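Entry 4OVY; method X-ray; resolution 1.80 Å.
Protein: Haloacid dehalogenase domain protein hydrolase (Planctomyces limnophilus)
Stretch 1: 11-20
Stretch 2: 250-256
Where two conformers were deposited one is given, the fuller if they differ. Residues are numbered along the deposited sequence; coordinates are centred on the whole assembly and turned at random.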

# COMPACT_ATOMS: atom_id res chain seq x y z
N ALA A 11 -20.85 -6.41 25.53
CA ALA A 11 -20.77 -7.32 24.40
C ALA A 11 -19.48 -7.11 23.61
O ALA A 11 -18.84 -8.07 23.20
CB ALA A 11 -21.98 -7.16 23.48
N ALA A 12 -19.11 -5.84 23.41
CA ALA A 12 -17.93 -5.52 22.61
C ALA A 12 -16.62 -5.98 23.26
O ALA A 12 -15.77 -6.57 22.59
CB ALA A 12 -17.88 -4.03 22.29
N ARG A 13 -16.45 -5.73 24.55
CA ARG A 13 -15.23 -6.14 25.24
C ARG A 13 -15.13 -7.66 25.27
O ARG A 13 -14.04 -8.22 25.07
CB ARG A 13 -15.15 -5.58 26.66
CG ARG A 13 -13.72 -5.61 27.21
CD ARG A 13 -13.66 -5.19 28.67
NE ARG A 13 -14.27 -6.17 29.58
CZ ARG A 13 -14.36 -6.01 30.89
NH1 ARG A 13 -13.89 -4.91 31.46
NH2 ARG A 13 -14.92 -6.94 31.65
N ARG A 14 -16.25 -8.34 25.51
CA ARG A 14 -16.27 -9.81 25.52
C ARG A 14 -15.89 -10.37 24.16
O ARG A 14 -15.07 -11.29 24.07
CB ARG A 14 -17.64 -10.34 25.95
CG ARG A 14 -17.94 -10.10 27.42
CD ARG A 14 -19.16 -10.86 27.90
NE ARG A 14 -20.41 -10.36 27.34
CZ ARG A 14 -21.10 -9.31 27.80
NH1 ARG A 14 -20.68 -8.61 28.85
NH2 ARG A 14 -22.23 -8.97 27.20
N ALA A 15 -16.47 -9.81 23.10
CA ALA A 15 -16.19 -10.26 21.74
C ALA A 15 -14.74 -10.04 21.34
O ALA A 15 -14.13 -10.91 20.72
CB ALA A 15 -17.10 -9.54 20.75
N ILE A 16 -14.18 -8.88 21.68
CA ILE A 16 -12.80 -8.56 21.33
C ILE A 16 -11.84 -9.52 22.02
O ILE A 16 -11.00 -10.13 21.36
CB ILE A 16 -12.44 -7.10 21.66
CG1 ILE A 16 -13.19 -6.16 20.71
CG2 ILE A 16 -10.94 -6.88 21.53
CD1 ILE A 16 -13.19 -4.72 21.16
N LEU A 17 -11.98 -9.67 23.33
CA LEU A 17 -11.07 -10.52 24.10
C LEU A 17 -11.15 -11.98 23.65
O LEU A 17 -10.13 -12.62 23.46
CB LEU A 17 -11.34 -10.40 25.60
CG LEU A 17 -11.07 -9.02 26.23
CD1 LEU A 17 -11.60 -8.99 27.65
CD2 LEU A 17 -9.59 -8.67 26.20
N GLU A 18 -12.38 -12.47 23.46
CA GLU A 18 -12.62 -13.85 23.02
C GLU A 18 -12.02 -14.12 21.64
O GLU A 18 -11.34 -15.13 21.42
CB GLU A 18 -14.14 -14.13 23.00
CG GLU A 18 -14.54 -15.57 22.69
CD GLU A 18 -15.97 -15.89 23.15
OE1 GLU A 18 -16.87 -15.06 22.89
OE2 GLU A 18 -16.18 -16.96 23.78
N TYR A 19 -12.28 -13.21 20.71
CA TYR A 19 -11.82 -13.37 19.34
C TYR A 19 -10.29 -13.32 19.25
O TYR A 19 -9.68 -14.18 18.62
CB TYR A 19 -12.44 -12.29 18.46
CG TYR A 19 -12.12 -12.47 17.00
CD1 TYR A 19 -12.75 -13.46 16.25
CD2 TYR A 19 -11.19 -11.65 16.36
CE1 TYR A 19 -12.47 -13.63 14.91
CE2 TYR A 19 -10.91 -11.81 15.00
CZ TYR A 19 -11.55 -12.80 14.29
OH TYR A 19 -11.27 -12.98 12.95
N VAL A 20 -9.68 -12.33 19.89
CA VAL A 20 -8.23 -12.21 19.86
C VAL A 20 -7.58 -13.45 20.48
O VAL A 20 -6.63 -14.00 19.93
CB VAL A 20 -7.74 -10.91 20.53
CG1 VAL A 20 -6.22 -10.92 20.68
CG2 VAL A 20 -8.20 -9.71 19.70
N ALA A 250 -15.76 -16.00 4.88
CA ALA A 250 -14.92 -15.32 5.85
C ALA A 250 -15.70 -15.33 7.15
O ALA A 250 -16.93 -15.31 7.15
CB ALA A 250 -14.63 -13.90 5.40
N ASN A 251 -14.99 -15.41 8.27
CA ASN A 251 -15.66 -15.39 9.55
C ASN A 251 -15.00 -14.40 10.50
O ASN A 251 -14.85 -14.68 11.68
CB ASN A 251 -15.69 -16.79 10.17
CG ASN A 251 -16.88 -17.60 9.71
OD1 ASN A 251 -16.88 -18.83 9.79
ND2 ASN A 251 -17.91 -16.92 9.20
N GLY A 252 -14.63 -13.23 9.97
CA GLY A 252 -13.92 -12.26 10.79
C GLY A 252 -14.86 -11.49 11.71
O GLY A 252 -16.09 -11.69 11.68
N LEU A 253 -14.28 -10.61 12.52
CA LEU A 253 -15.02 -9.84 13.51
C LEU A 253 -15.20 -8.39 13.05
O LEU A 253 -14.23 -7.74 12.66
CB LEU A 253 -14.30 -9.87 14.86
CG LEU A 253 -14.94 -9.10 16.02
CD1 LEU A 253 -16.30 -9.69 16.38
CD2 LEU A 253 -14.03 -9.08 17.24
N GLY A 254 -16.43 -7.91 13.09
CA GLY A 254 -16.73 -6.52 12.77
C GLY A 254 -17.37 -5.80 13.95
O GLY A 254 -18.28 -6.34 14.60
N LEU A 255 -16.89 -4.60 14.23
CA LEU A 255 -17.49 -3.77 15.26
C LEU A 255 -17.85 -2.39 14.74
O LEU A 255 -17.23 -1.88 13.81
CB LEU A 255 -16.57 -3.64 16.47
CG LEU A 255 -16.27 -4.98 17.17
CD1 LEU A 255 -14.83 -5.38 16.93
CD2 LEU A 255 -16.55 -4.91 18.66
N ILE A 256 -18.86 -1.81 15.37
CA ILE A 256 -19.35 -0.48 15.04
C ILE A 256 -19.31 0.41 16.28
O ILE A 256 -19.86 0.05 17.33
CB ILE A 256 -20.79 -0.53 14.50
CG1 ILE A 256 -20.83 -1.26 13.16
CG2 ILE A 256 -21.37 0.88 14.38
CD1 ILE A 256 -22.22 -1.61 12.70

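Residues 250-256 run from a loop into a strand that begins at Leu 253, and they pack against the helix formed by residues 11-20. Helix and strand axes approach to 10.0 Å and their N-to-C directions differ by 155°, so the two elements run roughly antiparallel. Consequently, walking forward along the second stretch means walking backward along the helix, from Tyr 19 to Ala 12. The interface buries 309 Å² in total, with no hydrogen bond across it; the contacts are van der Waals ones, mostly between apolar side chains, with some backbone atoms taking part.

Ala 250 lies beyond reach of the helix. At Asn 251 the contact begins, and it is made by the backbone: the carbonyl O of Asn 251 sits 4.1 Å from CE1 of Tyr 19, oblique to the ring, whereas the end of the Asn 251 side chain leads away from the helix. Gly 252 follows with the closest approach in the interface, its CA lying 3.5 Å from OH of Tyr 19. The backbone thus passes close to the tip of the tyrosine; an ideal CB here would stand 4.0 Å from OH of Tyr 19. The hydroxyl group is hydrogen-bonded elsewhere in the structure, which satisfies its polarity although its neighbour here is a carbon.

Leu 253, the first strand residue, is the centre of the contact, with 84 Å² of its surface covered by the helix. Its CA-to-CB bond points toward the helix, as that of Tyr 19 does toward the strand, and the two residues meet closely. CB of Leu 253 lies 3.8 Å from the centroid of the Tyr 19 ring and only 7° off the ring normal, a CH-pi contact almost directly above the face. The leucine also reaches back along the helix from the ring: its CD2 is 3.8 Å from CB of Tyr 19, 4.3 Å from CA of Ile 16 and 3.9 Å from O of Ala 15, while its CD1 comes within 4.4 Å of CB of Ala 15. That carbonyl oxygen accepts the helical hydrogen bond from N of Tyr 19 (3.0 Å), so the methyl group packs beside a backbone acceptor already engaged within the helix. The small side chain of Ala 15 also points toward the strand.

Gly 254 makes no contact, and even an ideal CB there would find nothing of the helix within 5.5 Å. The alternation expected of a strand then brings Leu 255 back toward the helix, nearer its N-terminal part, where it meets Ala 12 and Ile 16. CD2 of Leu 255 packs 4.0 Å from CB of Ala 12 and 4.1 Å from CG1 of Ile 16, residues four apart and linked by the hydrogen bond from N of Ile 16 to O of Ala 12 (2.9 Å). Although the CA-to-CB bond of Ile 16 points sideways, the end of its side chain comes nearer the strand. Ile 256, the last residue of the stretch, is again out of reach of the helix, in keeping with the alternation.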